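Local coordinates for protein alanine dehydrogenase (Archaeoglobus fulgidus, PDB 1OMO) that catalyses the reversible NAD-dependent oxidative deamination of L-alanine to pyruvate and ammonium, working as a homodimer of two-domain subunits, at residues Tyr103-Gly114 and Thr135-Leu144; Ile150-Glu160 and Ile175-Ala185. All coordinates share one frame; numbering follows the deposited sequence.

Contact 1: Tyr103-Gly114 and Thr135-Leu144; sequences YTTSLRTGAAGG and TQAYFQLEAL. With NAD (nicotinamide-adenine-dinucleotide), chain D.
F139 is the main apolar knob of this contact, seated among Y103, S106, L107 and G110 of the neighbouring helix. S106 CB lies over one face of its ring in a CH-pi contact, 3.8 Å from the F139 ring centroid, while the F139 edge turns toward the Y103 face in an offset edge-to-face pair with planes at 71°. With CG of F139 anti to its carbonyl carbon (chi1 -73°), the ring swings over S106 CB and L107, whose side chain it crosses at about a right angle; L107 CD2 touches F139 CD2 at 4.0 Å. Farther along, glycines bring the backbones together: the CA atoms of G110 and Q140 are 4.3 Å apart, and A143 packs on G110. The axes of segments 103-114 and 135-144 approach to 7.4 Å, crossing at -47°.

Polar contacts gather at the N-terminal end of 135-144. The bent side chain of Q136 gives a weak but nearly straight hydrogen bond from NE2 to S106 O (3.3 Å). NE2 also donates to a water that S106 OG joins at 2.6 Å and that donates to NAD O2N.

Both helices hold the cofactor. Q136 N donates to NAD O1N, and T135 N more weakly to O2A, whereas R108 NH1 reaches the carboxamide O7N at 2.9 Å, its guanidinium edge-on and its NE paired with D297. T109 OG1, bonded to T105 O, lies 3.0 Å from NAD C4N. The amides at the helix start would favour the negative pyrophosphate, and the water and Q136 couple that grip to the helix facing the nicotinamide.

Contact 2: Ile150-Glu160 and Ile175-Ala185; sequences IGEVKAYDVRE and ISASVQPAEEA. With NAD (nicotinamide-adenine-dinucleotide), chain D.
Y156 lays its ring against the start of helix 182-185. A182 CB sits over the centre of one face, 3.8 Å from the Y156 ring centroid and 12° off the normal, and V158 N lies over the opposite face nearer the rim. CG of Y156 stands anti to its backbone N (chi1 169°), which brings CE1 to 3.2 Å from C2A of the NAD adenine.

K154, on the sheet face it shares with S178, extends to E184 of the same helix, the two side chains meeting at a slant. Its chain bends at chi3 (112°), carrying NZ to E184 OE2 at 2.5 Å in a salt bridge made on the anti side of the carboxylate. NZ also bonds R187 O, and R187 pairs with the other carboxylate oxygen of E184. On the other sheet face V153 CB meets A177 CB at 3.4 Å. At the strand's beginning I175 CG2 touches V153 CG2 and I150 CG2.

In the parallel ladder S178 N donates to V153 O and S178 O accepts nearly straight from A155 N; V153 N and Q180 N extend it.

Just past the strand, D157 takes the two adenosine ribose hydroxyls on its separate oxygens, O2B to OD2 at 2.6 Å, while R159 N closes an Asx turn on OD2. This acidic residue after a strand of a right-handed beta-alpha-beta crossover is the classic ribose-binding site of NAD-dependent Rossmann folds.

Overall arrangement
Contact 1 is a buried helix pair close to the centre of the chain; contact 2 is partly buried and lies at an edge of the parallel Rossmann sheet, where 177-179 is the outermost strand. The two are consecutive in sequence, since helix 135-147 leads into strand 152-156, and they touch where L141 packs on I150 and V153. Helix against helix is held mainly by an aromatic knob and glycine-lined close approach, strand against strand by a backbone ladder, with a K154-E184 salt bridge tying the strand to helix 182-185. They divide one NAD molecule: contact 1 meets the pyrophosphate and nicotinamide, contact 2 the adenosine half; the contact centres lie about 18 Å apart.

Contact 1: Tyr103-Gly114 and Thr135-Leu144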
loop_
_atom_site.group_PDB
_atom_site.type_symbol
_atom_site.label_atom_id
_atom_site.label_comp_id
_atom_site.label_asym_id
_atom_site.label_seq_id
_atom_site.Cartn_x
_atom_site.Cartn_y
_atom_site.Cartn_z
ATOM N N TYR A 103 8.168 11.927 11.340
ATOM C CA TYR A 103 7.918 13.239 11.867
ATOM C C TYR A 103 6.707 13.920 11.254
ATOM O O TYR A 103 5.926 14.539 11.973
ATOM C CB TYR A 103 9.153 14.096 11.657
ATOM C CG TYR A 103 8.982 15.557 11.997
ATOM C CD1 TYR A 103 8.840 16.510 10.990
ATOM C CD2 TYR A 103 9.041 16.000 13.324
ATOM C CE1 TYR A 103 8.770 17.868 11.292
ATOM C CE2 TYR A 103 8.970 17.338 13.624
ATOM C CZ TYR A 103 8.834 18.263 12.602
ATOM O OH TYR A 103 8.735 19.596 12.901
ATOM N N THR A 104 6.527 13.812 9.936
ATOM C CA THR A 104 5.414 14.504 9.319
ATOM C C THR A 104 4.088 13.893 9.659
ATOM O O THR A 104 3.061 14.514 9.446
ATOM C CB THR A 104 5.541 14.627 7.753
ATOM O OG1 THR A 104 5.766 13.338 7.158
ATOM C CG2 THR A 104 6.679 15.608 7.381
ATOM N N THR A 105 4.089 12.665 10.163
ATOM C CA THR A 105 2.818 12.044 10.554
ATOM C C THR A 105 2.338 12.789 11.823
ATOM O O THR A 105 1.157 13.135 11.950
ATOM C CB THR A 105 2.996 10.521 10.841
ATOM O OG1 THR A 105 3.259 9.838 9.609
ATOM C CG2 THR A 105 1.769 9.933 11.516
ATOM N N SER A 106 3.265 13.075 12.739
ATOM C CA SER A 106 2.916 13.796 13.980
ATOM C C SER A 106 2.533 15.237 13.636
ATOM O O SER A 106 1.522 15.767 14.123
ATOM C CB SER A 106 4.103 13.816 14.964
ATOM O OG SER A 106 4.192 12.591 15.660
ATOM N N LEU A 107 3.334 15.839 12.758
ATOM C CA LEU A 107 3.142 17.214 12.315
ATOM C C LEU A 107 1.766 17.420 11.706
ATOM O O LEU A 107 1.032 18.313 12.136
ATOM C CB LEU A 107 4.205 17.587 11.285
ATOM C CG LEU A 107 4.813 18.999 11.246
ATOM C CD1 LEU A 107 4.772 19.514 9.824
ATOM C CD2 LEU A 107 4.133 19.941 12.170
ATOM N N ARG A 108 1.393 16.599 10.717
ATOM C CA ARG A 108 0.118 16.807 10.070
ATOM C C ARG A 108 -1.082 16.413 10.942
ATOM O O ARG A 108 -2.209 16.778 10.642
ATOM C CB ARG A 108 0.072 16.117 8.702
ATOM C CG ARG A 108 0.271 14.598 8.666
ATOM C CD ARG A 108 -0.859 13.775 9.305
ATOM N NE ARG A 108 -0.908 12.408 8.764
ATOM C CZ ARG A 108 -1.498 11.371 9.365
ATOM N NH1 ARG A 108 -2.073 11.529 10.546
ATOM N NH2 ARG A 108 -1.575 10.190 8.755
ATOM N N THR A 109 -0.846 15.671 12.012
ATOM C CA THR A 109 -1.946 15.309 12.916
ATOM C C THR A 109 -2.103 16.557 13.759
ATOM O O THR A 109 -3.220 17.011 14.019
ATOM C CB THR A 109 -1.578 14.087 13.800
ATOM O OG1 THR A 109 -1.193 13.000 12.934
ATOM C CG2 THR A 109 -2.788 13.664 14.661
ATOM N N GLY A 110 -0.982 17.144 14.151
ATOM C CA GLY A 110 -1.079 18.376 14.896
ATOM C C GLY A 110 -1.808 19.421 14.063
ATOM O O GLY A 110 -2.756 20.068 14.537
ATOM N N ALA A 111 -1.384 19.589 12.805
ATOM C CA ALA A 111 -2.003 20.580 11.925
ATOM C C ALA A 111 -3.528 20.370 11.824
ATOM O O ALA A 111 -4.300 21.334 11.919
ATOM C CB ALA A 111 -1.354 20.533 10.527
ATOM N N ALA A 112 -3.968 19.123 11.642
ATOM C CA ALA A 112 -5.403 18.873 11.546
ATOM C C ALA A 112 -6.119 19.310 12.820
ATOM O O ALA A 112 -7.174 19.924 12.752
ATOM C CB ALA A 112 -5.683 17.405 11.255
ATOM N N GLY A 113 -5.516 19.025 13.972
ATOM C CA GLY A 113 -6.130 19.375 15.230
ATOM C C GLY A 113 -6.363 20.865 15.246
ATOM O O GLY A 113 -7.434 21.305 15.608
ATOM N N GLY A 114 -5.354 21.615 14.823
ATOM C CA GLY A 114 -5.434 23.062 14.771
ATOM C C GLY A 114 -6.480 23.579 13.784
ATOM O O GLY A 114 -7.184 24.550 14.086
ATOM N N THR A 135 3.969 12.991 22.800
ATOM C CA THR A 135 4.339 13.651 21.572
ATOM C C THR A 135 3.258 14.433 20.861
ATOM O O THR A 135 3.410 15.615 20.588
ATOM C CB THR A 135 4.922 12.638 20.581
ATOM O OG1 THR A 135 6.144 12.114 21.114
ATOM C CG2 THR A 135 5.192 13.297 19.233
ATOM N N GLN A 136 2.171 13.766 20.535
ATOM C CA GLN A 136 1.094 14.416 19.831
ATOM C C GLN A 136 0.548 15.642 20.557
ATOM O O GLN A 136 0.147 16.622 19.890
ATOM C CB GLN A 136 -0.026 13.424 19.537
ATOM C CG GLN A 136 -1.101 14.059 18.685
ATOM C CD GLN A 136 -0.515 14.794 17.476
ATOM O OE1 GLN A 136 -1.020 15.857 17.068
ATOM N NE2 GLN A 136 0.561 14.224 16.892
ATOM N N ALA A 137 0.522 15.626 21.895
ATOM C CA ALA A 137 -0.007 16.792 22.597
ATOM C C ALA A 137 0.780 18.041 22.217
ATOM O O ALA A 137 0.183 19.096 21.997
ATOM C CB ALA A 137 0.031 16.603 24.120
ATOM N N TYR A 138 2.109 17.920 22.149
ATOM C CA TYR A 138 2.938 19.059 21.777
ATOM C C TYR A 138 2.554 19.561 20.380
ATOM O O TYR A 138 2.379 20.769 20.182
ATOM C CB TYR A 138 4.430 18.703 21.808
ATOM C CG TYR A 138 4.978 18.453 23.207
ATOM C CD1 TYR A 138 4.833 17.203 23.832
ATOM C CD2 TYR A 138 5.635 19.478 23.923
ATOM C CE1 TYR A 138 5.333 16.975 25.130
ATOM C CE2 TYR A 138 6.125 19.265 25.191
ATOM C CZ TYR A 138 5.980 18.013 25.795
ATOM O OH TYR A 138 6.493 17.812 27.059
ATOM N N PHE A 139 2.389 18.651 19.421
ATOM C CA PHE A 139 2.024 19.092 18.081
ATOM C C PHE A 139 0.655 19.736 18.039
ATOM O O PHE A 139 0.432 20.663 17.286
ATOM C CB PHE A 139 2.075 17.946 17.083
ATOM C CG PHE A 139 3.466 17.528 16.747
ATOM C CD1 PHE A 139 4.111 16.536 17.492
ATOM C CD2 PHE A 139 4.159 18.165 15.720
ATOM C CE1 PHE A 139 5.413 16.190 17.227
ATOM C CE2 PHE A 139 5.469 17.826 15.437
ATOM C CZ PHE A 139 6.109 16.833 16.194
ATOM N N GLN A 140 -0.262 19.247 18.855
ATOM C CA GLN A 140 -1.589 19.825 18.874
ATOM C C GLN A 140 -1.456 21.263 19.433
ATOM O O GLN A 140 -2.002 22.212 18.866
ATOM C CB GLN A 140 -2.481 18.970 19.754
ATOM C CG GLN A 140 -3.925 19.092 19.469
ATOM C CD GLN A 140 -4.390 18.290 18.250
ATOM O OE1 GLN A 140 -5.472 18.543 17.741
ATOM N NE2 GLN A 140 -3.593 17.328 17.795
ATOM N N LEU A 141 -0.717 21.402 20.537
ATOM C CA LEU A 141 -0.489 22.683 21.194
ATOM C C LEU A 141 0.079 23.699 20.211
ATOM O O LEU A 141 -0.407 24.812 20.141
ATOM C CB LEU A 141 0.484 22.491 22.363
ATOM C CG LEU A 141 0.897 23.595 23.355
ATOM C CD1 LEU A 141 1.966 24.417 22.750
ATOM C CD2 LEU A 141 -0.285 24.464 23.764
ATOM N N GLU A 142 1.096 23.299 19.451
ATOM C CA GLU A 142 1.724 24.181 18.486
ATOM C C GLU A 142 0.790 24.584 17.339
ATOM O O GLU A 142 0.833 25.712 16.889
ATOM C CB GLU A 142 3.000 23.550 17.913
ATOM C CG GLU A 142 4.126 23.410 18.903
ATOM C CD GLU A 142 4.746 24.743 19.332
ATOM O OE1 GLU A 142 5.523 24.746 20.318
ATOM O OE2 GLU A 142 4.474 25.779 18.686
ATOM N N ALA A 143 -0.022 23.661 16.844
ATOM C CA ALA A 143 -0.942 24.009 15.781
ATOM C C ALA A 143 -1.993 24.995 16.318
ATOM O O ALA A 143 -2.313 26.009 15.664
ATOM C CB ALA A 143 -1.620 22.781 15.262
ATOM N N LEU A 144 -2.529 24.687 17.500
ATOM C CA LEU A 144 -3.553 25.507 18.117
ATOM C C LEU A 144 -3.110 26.939 18.414
ATOM O O LEU A 144 -3.911 27.887 18.297
ATOM C CB LEU A 144 -4.066 24.836 19.409
ATOM C CG LEU A 144 -4.902 23.550 19.276
ATOM C CD1 LEU A 144 -5.051 22.870 20.634
ATOM C CD2 LEU A 144 -6.293 23.904 18.709
HETATM P PA NAD D . 2.927 8.807 23.482
HETATM O O1A NAD D . 3.051 7.448 24.064
HETATM O O2A NAD D . 4.177 9.692 23.393
HETATM O O5B NAD D . 1.755 9.804 24.083
HETATM C C5B NAD D . 0.588 9.285 24.848
HETATM C C4B NAD D . 0.661 9.924 26.260
HETATM O O4B NAD D . -0.568 9.392 26.926
HETATM C C3B NAD D . 1.832 9.430 27.236
HETATM O O3B NAD D . 2.607 10.582 27.757
HETATM C C2B NAD D . 1.134 8.612 28.349
HETATM O O2B NAD D . 1.721 8.516 29.595
HETATM C C1B NAD D . -0.294 9.240 28.299
HETATM N N9A NAD D . -1.332 8.350 28.730
HETATM C C8A NAD D . -1.538 6.999 28.532
HETATM N N7A NAD D . -2.644 6.550 29.086
HETATM C C5A NAD D . -3.239 7.572 29.687
HETATM C C6A NAD D . -4.488 7.676 30.442
HETATM N N6A NAD D . -5.249 6.636 30.666
HETATM N N1A NAD D . -4.780 8.947 30.906
HETATM C C2A NAD D . -4.000 10.033 30.696
HETATM N N3A NAD D . -2.784 9.979 29.979
HETATM C C4A NAD D . -2.456 8.729 29.479
HETATM O O3 NAD D . 2.202 8.937 21.988
HETATM P PN NAD D . 1.887 10.205 20.903
HETATM O O1N NAD D . 2.193 11.497 21.615
HETATM O O2N NAD D . 2.494 9.856 19.559
HETATM O O5D NAD D . 0.213 10.014 20.843
HETATM C C5D NAD D . -0.119 8.481 20.724
HETATM C C4D NAD D . -1.568 8.232 20.461
HETATM O O4D NAD D . -1.944 9.030 19.205
HETATM C C3D NAD D . -1.940 6.758 20.106
HETATM O O3D NAD D . -3.316 6.457 20.405
HETATM C C2D NAD D . -1.631 6.752 18.606
HETATM O O2D NAD D . -1.954 5.570 17.950
HETATM C C1D NAD D . -2.388 8.087 18.148
HETATM N N1N NAD D . -1.961 8.822 16.907
HETATM C C2N NAD D . -3.090 9.129 16.030
HETATM C C3N NAD D . -2.753 10.002 14.933
HETATM C C7N NAD D . -4.026 10.330 13.946
HETATM O O7N NAD D . -3.782 10.668 12.752
HETATM N N7N NAD D . -5.290 10.239 14.471
HETATM C C4N NAD D . -1.486 10.571 14.661
HETATM C C5N NAD D . -0.462 10.183 15.618
HETATM C C6N NAD D . -0.699 9.336 16.712
HETATM O O HOH W 1 2.327 11.894 17.295
#

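Contact 2: Ile150-Glu160 and Ile175-Ala185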
loop_
_atom_site.group_PDB
_atom_site.type_symbol
_atom_site.label_atom_id
_atom_site.label_comp_id
_atom_site.label_asym_id
_atom_site.label_seq_id
_atom_site.Cartn_x
_atom_site.Cartn_y
_atom_site.Cartn_z
ATOM N N ILE A 150 -3.567 31.385 23.399
ATOM C CA ILE A 150 -3.873 30.475 24.493
ATOM C C ILE A 150 -3.766 31.144 25.858
ATOM O O ILE A 150 -2.679 31.510 26.300
ATOM C CB ILE A 150 -2.953 29.236 24.401
ATOM C CG1 ILE A 150 -3.291 28.467 23.107
ATOM C CG2 ILE A 150 -3.145 28.358 25.603
ATOM C CD1 ILE A 150 -2.487 27.231 22.873
ATOM N N GLY A 151 -4.910 31.313 26.513
ATOM C CA GLY A 151 -4.935 31.954 27.811
ATOM C C GLY A 151 -4.379 31.099 28.927
ATOM O O GLY A 151 -3.584 31.576 29.725
ATOM N N GLU A 152 -4.793 29.837 28.964
ATOM C CA GLU A 152 -4.348 28.927 29.994
ATOM C C GLU A 152 -4.328 27.476 29.543
ATOM O O GLU A 152 -5.196 27.041 28.793
ATOM C CB GLU A 152 -5.258 29.021 31.211
ATOM C CG GLU A 152 -4.795 28.130 32.347
ATOM C CD GLU A 152 -5.871 27.924 33.406
ATOM O OE1 GLU A 152 -5.593 27.282 34.442
ATOM O OE2 GLU A 152 -6.999 28.399 33.191
ATOM N N VAL A 153 -3.338 26.733 30.026
ATOM C CA VAL A 153 -3.201 25.319 29.708
ATOM C C VAL A 153 -3.347 24.494 30.985
ATOM O O VAL A 153 -2.724 24.792 32.003
ATOM C CB VAL A 153 -1.827 25.034 29.028
ATOM C CG1 VAL A 153 -1.507 23.510 29.063
ATOM C CG2 VAL A 153 -1.875 25.561 27.576
ATOM N N LYS A 154 -4.212 23.485 30.925
ATOM C CA LYS A 154 -4.429 22.567 32.038
ATOM C C LYS A 154 -3.978 21.188 31.541
ATOM O O LYS A 154 -4.605 20.626 30.640
ATOM C CB LYS A 154 -5.903 22.569 32.403
ATOM C CG LYS A 154 -6.386 23.974 32.804
ATOM C CD LYS A 154 -7.900 24.053 32.874
ATOM C CE LYS A 154 -8.415 24.235 34.266
ATOM N NZ LYS A 154 -9.898 24.286 34.188
ATOM N N ALA A 155 -2.907 20.640 32.118
ATOM C CA ALA A 155 -2.368 19.368 31.638
ATOM C C ALA A 155 -2.429 18.131 32.533
ATOM O O ALA A 155 -1.979 18.150 33.672
ATOM C CB ALA A 155 -0.924 19.590 31.196
ATOM N N TYR A 156 -2.944 17.044 31.995
ATOM C CA TYR A 156 -3.030 15.803 32.743
ATOM C C TYR A 156 -2.463 14.597 32.021
ATOM O O TYR A 156 -2.805 14.337 30.864
ATOM C CB TYR A 156 -4.476 15.451 33.081
ATOM C CG TYR A 156 -4.611 14.022 33.618
ATOM C CD1 TYR A 156 -5.015 12.966 32.784
ATOM C CD2 TYR A 156 -4.292 13.723 34.960
ATOM C CE1 TYR A 156 -5.101 11.646 33.269
ATOM C CE2 TYR A 156 -4.366 12.408 35.449
ATOM C CZ TYR A 156 -4.771 11.377 34.600
ATOM O OH TYR A 156 -4.813 10.084 35.082
ATOM N N ASP A 157 -1.629 13.829 32.704
ATOM C CA ASP A 157 -1.097 12.604 32.105
ATOM C C ASP A 157 -1.011 11.629 33.268
ATOM O O ASP A 157 -0.834 12.080 34.394
ATOM C CB ASP A 157 0.298 12.866 31.503
ATOM C CG ASP A 157 0.761 11.757 30.516
ATOM O OD1 ASP A 157 1.070 12.078 29.334
ATOM O OD2 ASP A 157 0.823 10.573 30.914
ATOM N N VAL A 158 -1.180 10.322 33.033
ATOM C CA VAL A 158 -1.050 9.358 34.134
ATOM C C VAL A 158 0.399 9.370 34.578
ATOM O O VAL A 158 0.733 8.922 35.673
ATOM C CB VAL A 158 -1.375 7.883 33.754
ATOM C CG1 VAL A 158 -2.870 7.677 33.667
ATOM C CG2 VAL A 158 -0.655 7.485 32.442
ATOM N N ARG A 159 1.272 9.842 33.704
ATOM C CA ARG A 159 2.680 9.945 34.049
ATOM C C ARG A 159 2.899 11.419 34.378
ATOM O O ARG A 159 2.984 12.265 33.477
ATOM C CB ARG A 159 3.572 9.536 32.881
ATOM C CG ARG A 159 3.679 8.036 32.630
ATOM C CD ARG A 159 4.715 7.809 31.546
ATOM N NE ARG A 159 4.994 6.408 31.288
ATOM C CZ ARG A 159 4.151 5.559 30.697
ATOM N NH1 ARG A 159 4.517 4.292 30.508
ATOM N NH2 ARG A 159 2.946 5.962 30.291
ATOM N N GLU A 160 2.982 11.720 35.670
ATOM C CA GLU A 160 3.148 13.095 36.114
ATOM C C GLU A 160 4.384 13.725 35.532
ATOM O O GLU A 160 4.387 14.908 35.229
ATOM C CB GLU A 160 3.168 13.192 37.653
ATOM C CG GLU A 160 2.723 14.588 38.196
ATOM C CD GLU A 160 2.794 14.698 39.716
ATOM O OE1 GLU A 160 2.002 14.007 40.411
ATOM O OE2 GLU A 160 3.650 15.469 40.216
ATOM N N ILE A 175 3.285 30.665 27.774
ATOM C CA ILE A 175 1.900 30.296 27.943
ATOM C C ILE A 175 1.642 29.841 29.379
ATOM O O ILE A 175 2.274 28.897 29.874
ATOM C CB ILE A 175 1.503 29.187 26.982
ATOM C CG1 ILE A 175 1.520 29.703 25.541
ATOM C CG2 ILE A 175 0.116 28.683 27.342
ATOM C CD1 ILE A 175 1.611 28.598 24.486
ATOM N N SER A 176 0.730 30.529 30.057
ATOM C CA SER A 176 0.387 30.154 31.426
ATOM C C SER A 176 -0.117 28.696 31.435
ATOM O O SER A 176 -0.985 28.322 30.645
ATOM C CB SER A 176 -0.692 31.096 31.960
ATOM O OG SER A 176 -1.719 30.365 32.622
ATOM N N ALA A 177 0.421 27.875 32.331
ATOM C CA ALA A 177 0.022 26.471 32.364
ATOM C C ALA A 177 0.268 25.759 33.705
ATOM O O ALA A 177 1.133 26.153 34.468
ATOM C CB ALA A 177 0.737 25.713 31.218
ATOM N N SER A 178 -0.495 24.701 33.974
ATOM C CA SER A 178 -0.316 23.978 35.223
ATOM C C SER A 178 -0.716 22.525 35.080
ATOM O O SER A 178 -1.523 22.182 34.227
ATOM C CB SER A 178 -1.157 24.611 36.342
ATOM O OG SER A 178 -2.516 24.158 36.310
ATOM N N VAL A 179 -0.145 21.679 35.925
ATOM C CA VAL A 179 -0.473 20.252 35.931
ATOM C C VAL A 179 -1.819 20.161 36.655
ATOM O O VAL A 179 -2.059 20.913 37.603
ATOM C CB VAL A 179 0.598 19.442 36.685
ATOM C CG1 VAL A 179 0.163 17.977 36.793
ATOM C CG2 VAL A 179 1.937 19.552 35.962
ATOM N N GLN A 180 -2.693 19.265 36.204
ATOM C CA GLN A 180 -4.032 19.132 36.775
ATOM C C GLN A 180 -4.580 17.725 36.620
ATOM O O GLN A 180 -4.294 17.055 35.648
ATOM C CB GLN A 180 -5.002 20.077 36.043
ATOM C CG GLN A 180 -4.674 21.579 36.120
ATOM C CD GLN A 180 -4.919 22.146 37.495
ATOM O OE1 GLN A 180 -5.758 21.645 38.218
ATOM N NE2 GLN A 180 -4.209 23.200 37.850
ATOM N N PRO A 181 -5.435 17.293 37.545
ATOM C CA PRO A 181 -6.071 15.972 37.557
ATOM C C PRO A 181 -6.921 15.954 36.316
ATOM O O PRO A 181 -7.175 17.007 35.765
ATOM C CB PRO A 181 -6.953 16.002 38.802
ATOM C CG PRO A 181 -6.370 17.120 39.635
ATOM C CD PRO A 181 -5.974 18.147 38.615
ATOM N N ALA A 182 -7.413 14.789 35.908
ATOM C CA ALA A 182 -8.201 14.694 34.686
ATOM C C ALA A 182 -9.516 15.460 34.705
ATOM O O ALA A 182 -9.862 16.128 33.741
ATOM C CB ALA A 182 -8.455 13.231 34.336
ATOM N N GLU A 183 -10.263 15.348 35.791
ATOM C CA GLU A 183 -11.546 16.054 35.893
ATOM C C GLU A 183 -11.419 17.562 35.680
ATOM O O GLU A 183 -12.249 18.157 35.008
ATOM C CB GLU A 183 -12.217 15.771 37.254
ATOM C CG GLU A 183 -13.404 16.646 37.554
ATOM C CD GLU A 183 -14.268 16.042 38.629
ATOM O OE1 GLU A 183 -15.339 16.596 38.957
ATOM O OE2 GLU A 183 -13.861 14.991 39.146
ATOM N N GLU A 184 -10.379 18.175 36.233
ATOM C CA GLU A 184 -10.180 19.624 36.083
ATOM C C GLU A 184 -9.659 20.018 34.683
ATOM O O GLU A 184 -10.087 21.022 34.115
ATOM C CB GLU A 184 -9.244 20.145 37.189
ATOM C CG GLU A 184 -8.968 21.635 37.144
ATOM C CD GLU A 184 -10.230 22.489 37.282
ATOM O OE1 GLU A 184 -11.062 22.179 38.163
ATOM O OE2 GLU A 184 -10.380 23.471 36.514
ATOM N N ALA A 185 -8.745 19.226 34.131
ATOM C CA ALA A 185 -8.202 19.491 32.793
ATOM C C ALA A 185 -9.317 19.486 31.766
ATOM O O ALA A 185 -9.256 20.212 30.802
ATOM C CB ALA A 185 -7.167 18.432 32.424
HETATM P PA NAD D . 2.927 8.807 23.482
HETATM O O1A NAD D . 3.051 7.448 24.064
HETATM O O2A NAD D . 4.177 9.692 23.393
HETATM O O5B NAD D . 1.755 9.804 24.083
HETATM C C5B NAD D . 0.588 9.285 24.848
HETATM C C4B NAD D . 0.661 9.924 26.260
HETATM O O4B NAD D . -0.568 9.392 26.926
HETATM C C3B NAD D . 1.832 9.430 27.236
HETATM O O3B NAD D . 2.607 10.582 27.757
HETATM C C2B NAD D . 1.134 8.612 28.349
HETATM O O2B NAD D . 1.721 8.516 29.595
HETATM C C1B NAD D . -0.294 9.240 28.299
HETATM N N9A NAD D . -1.332 8.350 28.730
HETATM C C8A NAD D . -1.538 6.999 28.532
HETATM N N7A NAD D . -2.644 6.550 29.086
HETATM C C5A NAD D . -3.239 7.572 29.687
HETATM C C6A NAD D . -4.488 7.676 30.442
HETATM N N6A NAD D . -5.249 6.636 30.666
HETATM N N1A NAD D . -4.780 8.947 30.906
HETATM C C2A NAD D . -4.000 10.033 30.696
HETATM N N3A NAD D . -2.784 9.979 29.979
HETATM C C4A NAD D . -2.456 8.729 29.479
HETATM O O3 NAD D . 2.202 8.937 21.988
HETATM P PN NAD D . 1.887 10.205 20.903
HETATM O O1N NAD D . 2.193 11.497 21.615
HETATM O O2N NAD D . 2.494 9.856 19.559
HETATM O O5D NAD D . 0.213 10.014 20.843
HETATM C C5D NAD D . -0.119 8.481 20.724
HETATM C C4D NAD D . -1.568 8.232 20.461
HETATM O O4D NAD D . -1.944 9.030 19.205
HETATM C C3D NAD D . -1.940 6.758 20.106
HETATM O O3D NAD D . -3.316 6.457 20.405
HETATM C C2D NAD D . -1.631 6.752 18.606
HETATM O O2D NAD D . -1.954 5.570 17.950
HETATM C C1D NAD D . -2.388 8.087 18.148
HETATM N N1N NAD D . -1.961 8.822 16.907
HETATM C C2N NAD D . -3.090 9.129 16.030
HETATM C C3N NAD D . -2.753 10.002 14.933
HETATM C C7N NAD D . -4.026 10.330 13.946
HETATM O O7N NAD D . -3.782 10.668 12.752
HETATM N N7N NAD D . -5.290 10.239 14.471
HETATM C C4N NAD D . -1.486 10.571 14.661
HETATM C C5N NAD D . -0.462 10.183 15.618
HETATM C C6N NAD D . -0.699 9.336 16.712
HETATM O O HOH W 2 -0.942 32.323 28.559
HETATM O O HOH W 3 -3.382 26.160 34.146
#